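Local coordinates for protein SnoK (Streptomyces nogalater, PDB 5EPA) that acts as a non-heme iron, 2-oxoglutarate-dependent carbocyclase in the biosynthesis of the polyketide nogalamycin, at residues R31-R34 with Y38-I41; L120-E123 with P129-V132; M164-G169 with D212-H217. One frame throughout, in Å; residues are numbered along the deposited sequence.

The three contacts follow one another along the chain and sit in a single PhyH fold, the double-stranded beta-helix of the cupin clan. Interactions 1 and 3 are neighbours, with centres about 8 Å apart: strands 38-41 and 213-217 pair in the large antiparallel sheet, where 38-41 is an outermost strand. Interaction 2 lies about 22 Å from interaction 1 and about 15 Å from interaction 3, between centres. Interactions 2 and 3 each link the large sheet to the four-stranded one and border 2-oxoglutarate, gripped at C5 by interaction 2, packed along its chain and weakly bonded at C1 by interaction 3. Interaction 1 packs helix 27-36 on strand 38-41, whose Tyr38 touches His216.

Interaction 1. Residues R31-R34 with Y38-I41; sequences RFYR and YVHI
Phe32 turns the edge of its ring to one face of Tyr38 in a T-shaped pair, with centroids 5.4 Å apart and planes at 86°. The leading atom is Phe32 CE1, which hangs over the phenol nearer its rim than its centre and comes within 3.8 Å of Tyr38 CZ. A further part of the same edge meets the backbone: Phe32 CD1 lies 3.3 Å from Tyr38 O, close to the plane of the phenylalanine ring. The ring of Tyr33, in turn, directs its edge at the carbonyl carbon of Tyr38, with CD1 3.9 Å from Tyr38 C. Although the first bond of the Tyr38 side chain leads away from the helix, CG is tucked between the backbone N and the carbonyl carbon (chi1 75°), which brings the ring back beneath Phe32.

Val39 fills the angle between the two helix residues with its fork. Its CG1 rests 3.8 Å from Tyr33 CB, while its CG2 is equally distant from Phe32 CD1. Leu107 of helix 98-108 adds to the packing on Tyr33 and Val39; Tyr166 stacks with the Tyr38 ring, and Tyr38 CB touches the His216 side chain. Helix 27-36 is therefore fastened to the edge strand by dispersion forces and by the mild attraction of aromatic C-H groups for a pi face and a carbonyl oxygen, without any charged group taking part.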
loop_
_atom_site.group_PDB
_atom_site.type_symbol
_atom_site.label_atom_id
_atom_site.label_comp_id
_atom_site.label_asym_id
_atom_site.label_seq_id
_atom_site.Cartn_x
_atom_site.Cartn_y
_atom_site.Cartn_z
ATOM N N ARG A 31 -14.563 -6.568 10.927
ATOM C CA ARG A 31 -14.076 -7.689 11.703
ATOM C C ARG A 31 -13.092 -8.541 10.898
ATOM O O ARG A 31 -12.075 -8.983 11.422
ATOM C CB ARG A 31 -15.244 -8.516 12.245
ATOM C CG ARG A 31 -14.840 -9.694 13.130
ATOM C CD ARG A 31 -16.034 -10.433 13.722
ATOM N NE ARG A 31 -17.047 -10.857 12.725
ATOM C CZ ARG A 31 -18.284 -10.338 12.488
ATOM N NH1 ARG A 31 -18.801 -9.290 13.163
ATOM N NH2 ARG A 31 -19.036 -10.896 11.524
ATOM N N PHE A 32 -13.376 -8.762 9.626
ATOM C CA PHE A 32 -12.483 -9.546 8.779
ATOM C C PHE A 32 -11.130 -8.891 8.729
ATOM O O PHE A 32 -10.099 -9.537 8.883
ATOM C CB PHE A 32 -13.069 -9.668 7.372
ATOM C CG PHE A 32 -12.313 -10.599 6.451
ATOM C CD1 PHE A 32 -11.191 -10.172 5.773
ATOM C CD2 PHE A 32 -12.738 -11.889 6.253
ATOM C CE1 PHE A 32 -10.488 -11.009 4.927
ATOM C CE2 PHE A 32 -12.032 -12.754 5.400
ATOM C CZ PHE A 32 -10.925 -12.298 4.710
ATOM N N TYR A 33 -11.121 -7.567 8.506
ATOM C CA TYR A 33 -9.875 -6.798 8.517
ATOM C C TYR A 33 -9.117 -6.932 9.820
ATOM O O TYR A 33 -7.943 -7.164 9.799
ATOM C CB TYR A 33 -10.124 -5.309 8.240
ATOM C CG TYR A 33 -8.860 -4.492 8.388
ATOM C CD1 TYR A 33 -7.864 -4.532 7.407
ATOM C CD2 TYR A 33 -8.639 -3.687 9.500
ATOM C CE1 TYR A 33 -6.717 -3.775 7.544
ATOM C CE2 TYR A 33 -7.459 -2.977 9.638
ATOM C CZ TYR A 33 -6.526 -3.014 8.653
ATOM O OH TYR A 33 -5.338 -2.326 8.782
ATOM N N ARG A 34 -9.784 -6.780 10.950
ATOM C CA ARG A 34 -9.088 -6.791 12.260
ATOM C C ARG A 34 -8.507 -8.139 12.547
ATOM O O ARG A 34 -7.422 -8.229 13.086
ATOM C CB ARG A 34 -10.002 -6.393 13.416
ATOM C CG ARG A 34 -10.652 -5.012 13.262
ATOM C CD ARG A 34 -9.887 -3.880 13.904
ATOM N NE ARG A 34 -10.437 -2.566 13.551
ATOM C CZ ARG A 34 -11.407 -1.900 14.195
ATOM N NH1 ARG A 34 -12.039 -2.407 15.223
ATOM N NH2 ARG A 34 -11.755 -0.694 13.781
ATOM N N TYR A 38 -6.075 -7.932 6.397
ATOM C CA TYR A 38 -6.349 -7.384 5.108
ATOM C C TYR A 38 -7.851 -7.521 4.869
ATOM O O TYR A 38 -8.528 -8.312 5.523
ATOM C CB TYR A 38 -5.561 -8.132 4.021
ATOM C CG TYR A 38 -6.154 -9.483 3.713
ATOM C CD1 TYR A 38 -5.870 -10.605 4.530
ATOM C CD2 TYR A 38 -7.012 -9.667 2.652
ATOM C CE1 TYR A 38 -6.426 -11.866 4.268
ATOM C CE2 TYR A 38 -7.556 -10.936 2.379
ATOM C CZ TYR A 38 -7.262 -12.015 3.210
ATOM O OH TYR A 38 -7.814 -13.235 2.953
ATOM N N VAL A 39 -8.366 -6.772 3.907
ATOM C CA VAL A 39 -9.735 -6.954 3.446
ATOM C C VAL A 39 -9.945 -6.365 2.071
ATOM O O VAL A 39 -9.485 -5.267 1.757
ATOM C CB VAL A 39 -10.776 -6.382 4.434
ATOM C CG1 VAL A 39 -10.750 -4.852 4.496
ATOM C CG2 VAL A 39 -12.174 -6.858 4.086
ATOM N N HIS A 40 -10.679 -7.112 1.273
ATOM C CA HIS A 40 -11.044 -6.724 -0.085
ATOM C C HIS A 40 -12.382 -6.005 -0.065
ATOM O O HIS A 40 -13.386 -6.582 0.306
ATOM C CB HIS A 40 -11.139 -7.978 -0.971
ATOM C CG HIS A 40 -11.646 -7.718 -2.370
ATOM N ND1 HIS A 40 -12.263 -8.683 -3.124
ATOM C CD2 HIS A 40 -11.650 -6.598 -3.121
ATOM C CE1 HIS A 40 -12.611 -8.176 -4.287
ATOM N NE2 HIS A 40 -12.244 -6.912 -4.314
ATOM N N ILE A 41 -12.383 -4.733 -0.444
ATOM C CA ILE A 41 -13.619 -3.965 -0.534
ATOM C C ILE A 41 -13.944 -3.673 -2.006
ATOM O O ILE A 41 -13.239 -2.939 -2.666
ATOM C CB ILE A 41 -13.506 -2.652 0.216
ATOM C CG1 ILE A 41 -13.055 -2.902 1.656
ATOM C CG2 ILE A 41 -14.836 -1.921 0.185
ATOM C CD1 ILE A 41 -14.006 -3.736 2.500
#

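Interaction 2. Residues L120-E123 with P129-V132; sequences LVKE and PTLV. With AKG (2-oxoglutaric acid), chain H.
Lys122 and Pro129 mark the nearest approach of the two backbones, yet their CA atoms remain 9.4 Å apart, because strand 112-122 belongs to the large sheet and strand 130-133 to the small one. The lysine side chain bridges the distance. Extended as far as CE and then bent at its last torsion (chi4 -87°), it delivers NZ to Thr130 OG1 in a 2.8 Å hydrogen bond. The threonine hydroxyl passes the connection on, donating to 2-oxoglutarate O4, also at 2.8 Å from OG1. Thr130 meets the cosubstrate with both branches: its methyl CG2 packs 3.8 Å from AKG C4 while OG1 grips the carboxylate. Lys122 CE reaches 3.5 Å from AKG O4, and Leu120 CD1 lies 3.9 Å from the other carboxylate oxygen, O3.

Further ties hold this arrangement. Lys122 NZ also donates to Gln77 O and, weakly, to Leu128 O. Arg233, whose NH2 bonds both the cosubstrate and Leu120 O, reaches the same pocket.

Lys122 thus lines the pocket through CE, while its ammonium group positions the Thr130 hydroxyl: by donating a hydrogen bond to OG1 it occupies the acceptor side and leaves the hydroxyl hydrogen directed at the C5 carboxylate. The buried ammonium group probably also strengthens the threonine as a donor and, together with Arg233, would offset the negative charge of the cosubstrate.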
loop_
_atom_site.group_PDB
_atom_site.type_symbol
_atom_site.label_atom_id
_atom_site.label_comp_id
_atom_site.label_asym_id
_atom_site.label_seq_id
_atom_site.Cartn_x
_atom_site.Cartn_y
_atom_site.Cartn_z
ATOM N N LEU A 120 1.830 2.356 -8.804
ATOM C CA LEU A 120 2.438 0.992 -8.758
ATOM C C LEU A 120 2.083 0.173 -9.989
ATOM O O LEU A 120 0.985 -0.393 -10.100
ATOM C CB LEU A 120 1.977 0.239 -7.505
ATOM C CG LEU A 120 2.340 0.886 -6.166
ATOM C CD1 LEU A 120 1.391 0.322 -5.106
ATOM C CD2 LEU A 120 3.793 0.680 -5.786
ATOM N N VAL A 121 3.020 0.138 -10.930
ATOM C CA VAL A 121 2.769 -0.405 -12.282
ATOM C C VAL A 121 3.559 -1.671 -12.489
ATOM O O VAL A 121 4.742 -1.729 -12.118
ATOM C CB VAL A 121 3.169 0.610 -13.374
ATOM C CG1 VAL A 121 3.276 -0.040 -14.740
ATOM C CG2 VAL A 121 2.141 1.723 -13.466
ATOM N N LYS A 122 2.921 -2.683 -13.063
ATOM C CA LYS A 122 3.648 -3.881 -13.521
ATOM C C LYS A 122 3.420 -4.094 -15.017
ATOM O O LYS A 122 2.304 -4.337 -15.418
ATOM C CB LYS A 122 3.238 -5.163 -12.759
ATOM C CG LYS A 122 3.838 -5.315 -11.355
ATOM C CD LYS A 122 3.502 -6.696 -10.779
ATOM C CE LYS A 122 3.961 -6.887 -9.324
ATOM N NZ LYS A 122 5.359 -7.356 -9.237
ATOM N N GLU A 123 4.484 -4.034 -15.804
ATOM C CA GLU A 123 4.380 -4.255 -17.218
ATOM C C GLU A 123 4.304 -5.753 -17.484
ATOM O O GLU A 123 4.940 -6.537 -16.774
ATOM C CB GLU A 123 5.588 -3.687 -17.945
ATOM C CG GLU A 123 5.716 -2.168 -17.896
ATOM C CD GLU A 123 4.697 -1.406 -18.777
ATOM O OE1 GLU A 123 4.161 -1.994 -19.777
ATOM O OE2 GLU A 123 4.445 -0.180 -18.460
ATOM N N PRO A 129 7.946 -11.127 -9.555
ATOM C CA PRO A 129 7.056 -10.977 -8.420
ATOM C C PRO A 129 7.566 -9.886 -7.500
ATOM O O PRO A 129 8.767 -9.645 -7.438
ATOM C CB PRO A 129 7.177 -12.348 -7.680
ATOM C CG PRO A 129 7.709 -13.294 -8.684
ATOM C CD PRO A 129 8.573 -12.466 -9.592
ATOM N N THR A 130 6.656 -9.243 -6.785
ATOM C CA THR A 130 7.039 -8.319 -5.721
ATOM C C THR A 130 7.375 -9.152 -4.472
ATOM O O THR A 130 6.528 -9.846 -3.919
ATOM C CB THR A 130 5.927 -7.345 -5.378
ATOM O OG1 THR A 130 5.512 -6.642 -6.550
ATOM C CG2 THR A 130 6.417 -6.350 -4.357
ATOM N N LEU A 131 8.615 -9.065 -4.048
ATOM C CA LEU A 131 9.120 -9.857 -2.964
ATOM C C LEU A 131 8.324 -9.611 -1.682
ATOM O O LEU A 131 7.997 -8.486 -1.312
ATOM C CB LEU A 131 10.612 -9.564 -2.761
ATOM C CG LEU A 131 11.378 -10.406 -1.694
ATOM C CD1 LEU A 131 11.514 -11.870 -2.071
ATOM C CD2 LEU A 131 12.755 -9.792 -1.467
ATOM N N VAL A 132 8.058 -10.708 -0.988
ATOM C CA VAL A 132 7.315 -10.688 0.271
ATOM C C VAL A 132 7.930 -9.723 1.308
ATOM O O VAL A 132 9.139 -9.653 1.462
ATOM C CB VAL A 132 7.205 -12.125 0.869
ATOM C CG1 VAL A 132 8.587 -12.673 1.238
ATOM C CG2 VAL A 132 6.303 -12.161 2.093
HETATM C C1 AKG H . 2.018 -2.340 -0.969
HETATM O O1 AKG H . 1.022 -1.704 -1.399
HETATM O O2 AKG H . 2.472 -2.304 0.206
HETATM C C2 AKG H . 2.775 -3.195 -1.879
HETATM O O5 AKG H . 3.716 -3.771 -1.354
HETATM C C3 AKG H . 2.394 -3.327 -3.332
HETATM C C4 AKG H . 3.379 -4.077 -4.233
HETATM C C5 AKG H . 2.819 -4.187 -5.664
HETATM O O3 AKG H . 1.949 -3.370 -6.107
HETATM O O4 AKG H . 3.219 -5.085 -6.410
#

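Interaction 3. Residues M164-G169 with D212-H217; sequences MSYVPG and DVVFHH. With AKG (2-oxoglutaric acid), chain H.
The 2-oxoglutarate pocket of the double-stranded beta-helix has part of its wall here, where Met164 and Tyr166 of the small sheet face Val214 and His216 of the large one. The axes of strands 164-166 and 213-217 come no nearer than 10.0 Å and cross at 39°, so side chains fill the space between them. Tyr166 does most of this. Its phenol end runs head-on into Val214, with Tyr166 OH only 3.2 Å from Val214 CG1, a tight fit. Farther back on the ring, Tyr166 CE2 lies 3.7 Å from His216 CB, and the two side chains cross at about a right angle.

Met164 doubles back on itself at chi2 and chi3, which carries its thioether over the cosubstrate chain; Met164 CE and AKG C3 are 3.8 Å apart. The imidazole of His216 stands with CG between the backbone N and the carbonyl carbon (chi1 68°), placing NE2 toward Asp135 and the cosubstrate. There its main partner is Asp135 OD2, a carboxylate of the ferric site completed by His133 and His222. The bond from His216 NE2 to AKG O2 of the C1 carboxylate is weak, at 3.4 Å. His216 is accordingly second-shell with respect to the iron, through Asp135, while also lining the 2-oxoglutarate site.

The other ring nitrogen, ND1, is fixed through a water lying near the imidazole plane: this single oxygen is 2.6 Å from His216 ND1, 2.5 Å from Tyr166 OH and 2.7 Å from Val214 O, to which it donates a hydrogen bond.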
loop_
_atom_site.group_PDB
_atom_site.type_symbol
_atom_site.label_atom_id
_atom_site.label_comp_id
_atom_site.label_asym_id
_atom_site.label_seq_id
_atom_site.Cartn_x
_atom_site.Cartn_y
_atom_site.Cartn_z
ATOM N N MET A 164 -2.114 -9.159 -5.710
ATOM C CA MET A 164 -1.514 -9.231 -4.374
ATOM C C MET A 164 -1.864 -10.564 -3.697
ATOM O O MET A 164 -2.912 -11.118 -3.977
ATOM C CB MET A 164 -2.051 -8.100 -3.509
ATOM C CG MET A 164 -1.749 -6.710 -4.054
ATOM S SD MET A 164 -0.071 -6.237 -3.698
ATOM C CE MET A 164 -0.274 -5.752 -2.000
ATOM N N SER A 165 -0.991 -11.021 -2.802
ATOM C CA SER A 165 -1.308 -12.087 -1.877
ATOM C C SER A 165 -0.931 -11.698 -0.473
ATOM O O SER A 165 -0.001 -10.922 -0.277
ATOM C CB SER A 165 -0.575 -13.389 -2.240
ATOM O OG SER A 165 -0.988 -13.867 -3.499
ATOM N N TYR A 166 -1.635 -12.267 0.500
ATOM C CA TYR A 166 -1.507 -11.892 1.924
ATOM C C TYR A 166 -1.420 -13.135 2.795
ATOM O O TYR A 166 -1.939 -14.183 2.438
ATOM C CB TYR A 166 -2.740 -11.081 2.381
ATOM C CG TYR A 166 -3.024 -9.911 1.490
ATOM C CD1 TYR A 166 -3.835 -10.059 0.385
ATOM C CD2 TYR A 166 -2.466 -8.649 1.747
ATOM C CE1 TYR A 166 -4.082 -9.005 -0.464
ATOM C CE2 TYR A 166 -2.743 -7.567 0.911
ATOM C CZ TYR A 166 -3.556 -7.755 -0.196
ATOM O OH TYR A 166 -3.796 -6.733 -1.084
ATOM N N VAL A 167 -0.696 -13.022 3.900
ATOM C CA VAL A 167 -0.658 -14.056 4.895
ATOM C C VAL A 167 -1.658 -13.673 6.015
ATOM O O VAL A 167 -1.367 -12.832 6.859
ATOM C CB VAL A 167 0.756 -14.234 5.455
ATOM C CG1 VAL A 167 0.791 -15.351 6.496
ATOM C CG2 VAL A 167 1.719 -14.572 4.341
ATOM N N PRO A 168 -2.831 -14.346 6.044
ATOM C CA PRO A 168 -3.840 -14.073 7.062
ATOM C C PRO A 168 -3.319 -14.126 8.505
ATOM O O PRO A 168 -2.644 -15.069 8.892
ATOM C CB PRO A 168 -4.862 -15.196 6.855
ATOM C CG PRO A 168 -4.679 -15.599 5.450
ATOM C CD PRO A 168 -3.215 -15.500 5.210
ATOM N N GLY A 169 -3.647 -13.104 9.282
ATOM C CA GLY A 169 -3.279 -13.041 10.704
ATOM C C GLY A 169 -1.843 -12.633 10.965
ATOM O O GLY A 169 -1.438 -12.525 12.107
ATOM N N ASP A 212 -11.974 -1.597 -7.260
ATOM C CA ASP A 212 -11.922 -2.259 -5.963
ATOM C C ASP A 212 -10.725 -1.749 -5.182
ATOM O O ASP A 212 -9.765 -1.224 -5.751
ATOM C CB ASP A 212 -11.777 -3.784 -6.086
ATOM C CG ASP A 212 -13.001 -4.474 -6.742
ATOM O OD1 ASP A 212 -14.048 -3.820 -6.998
ATOM O OD2 ASP A 212 -12.890 -5.709 -6.958
ATOM N N VAL A 213 -10.779 -1.931 -3.878
ATOM C CA VAL A 213 -9.649 -1.605 -3.014
ATOM C C VAL A 213 -9.395 -2.744 -2.059
ATOM O O VAL A 213 -10.332 -3.257 -1.451
ATOM C CB VAL A 213 -9.906 -0.336 -2.185
ATOM C CG1 VAL A 213 -8.679 0.014 -1.385
ATOM C CG2 VAL A 213 -10.246 0.832 -3.087
ATOM N N VAL A 214 -8.136 -3.125 -1.892
ATOM C CA VAL A 214 -7.779 -4.024 -0.820
ATOM C C VAL A 214 -6.948 -3.257 0.192
ATOM O O VAL A 214 -5.939 -2.674 -0.152
ATOM C CB VAL A 214 -6.962 -5.226 -1.305
ATOM C CG1 VAL A 214 -6.820 -6.258 -0.189
ATOM C CG2 VAL A 214 -7.611 -5.864 -2.513
ATOM N N PHE A 215 -7.348 -3.323 1.453
ATOM C CA PHE A 215 -6.654 -2.654 2.557
ATOM C C PHE A 215 -5.846 -3.669 3.317
ATOM O O PHE A 215 -6.305 -4.782 3.565
ATOM C CB PHE A 215 -7.651 -2.037 3.545
ATOM C CG PHE A 215 -8.466 -0.935 2.981
ATOM C CD1 PHE A 215 -9.572 -1.190 2.258
ATOM C CD2 PHE A 215 -8.092 0.397 3.197
ATOM C CE1 PHE A 215 -10.306 -0.145 1.695
ATOM C CE2 PHE A 215 -8.826 1.441 2.675
ATOM C CZ PHE A 215 -9.944 1.166 1.912
ATOM N N HIS A 216 -4.632 -3.307 3.687
ATOM C CA HIS A 216 -3.829 -4.191 4.551
ATOM C C HIS A 216 -3.053 -3.428 5.616
ATOM O O HIS A 216 -2.450 -2.377 5.359
ATOM C CB HIS A 216 -2.891 -5.148 3.711
ATOM C CG HIS A 216 -1.781 -4.457 2.987
ATOM N ND1 HIS A 216 -1.922 -3.977 1.714
ATOM C CD2 HIS A 216 -0.525 -4.126 3.371
ATOM C CE1 HIS A 216 -0.808 -3.376 1.338
ATOM N NE2 HIS A 216 0.071 -3.495 2.307
ATOM N N HIS A 217 -3.032 -4.018 6.801
ATOM C CA HIS A 217 -2.285 -3.474 7.934
ATOM C C HIS A 217 -0.775 -3.430 7.696
ATOM O O HIS A 217 -0.234 -4.189 6.898
ATOM C CB HIS A 217 -2.600 -4.277 9.169
ATOM C CG HIS A 217 -2.120 -3.658 10.441
ATOM N ND1 HIS A 217 -0.867 -3.896 10.954
ATOM C CD2 HIS A 217 -2.745 -2.855 11.332
ATOM C CE1 HIS A 217 -0.726 -3.250 12.096
ATOM N NE2 HIS A 217 -1.853 -2.607 12.348
HETATM C C1 AKG H . 2.018 -2.340 -0.969
HETATM O O1 AKG H . 1.022 -1.704 -1.399
HETATM O O2 AKG H . 2.472 -2.304 0.206
HETATM C C2 AKG H . 2.775 -3.195 -1.879
HETATM O O5 AKG H . 3.716 -3.771 -1.354
HETATM C C3 AKG H . 2.394 -3.327 -3.332
HETATM C C4 AKG H . 3.379 -4.077 -4.233
HETATM C C5 AKG H . 2.819 -4.187 -5.664
HETATM O O3 AKG H . 1.949 -3.370 -6.107
HETATM O O4 AKG H . 3.219 -5.085 -6.410
HETATM O O HOH W 1 -3.855 -4.454 0.033
#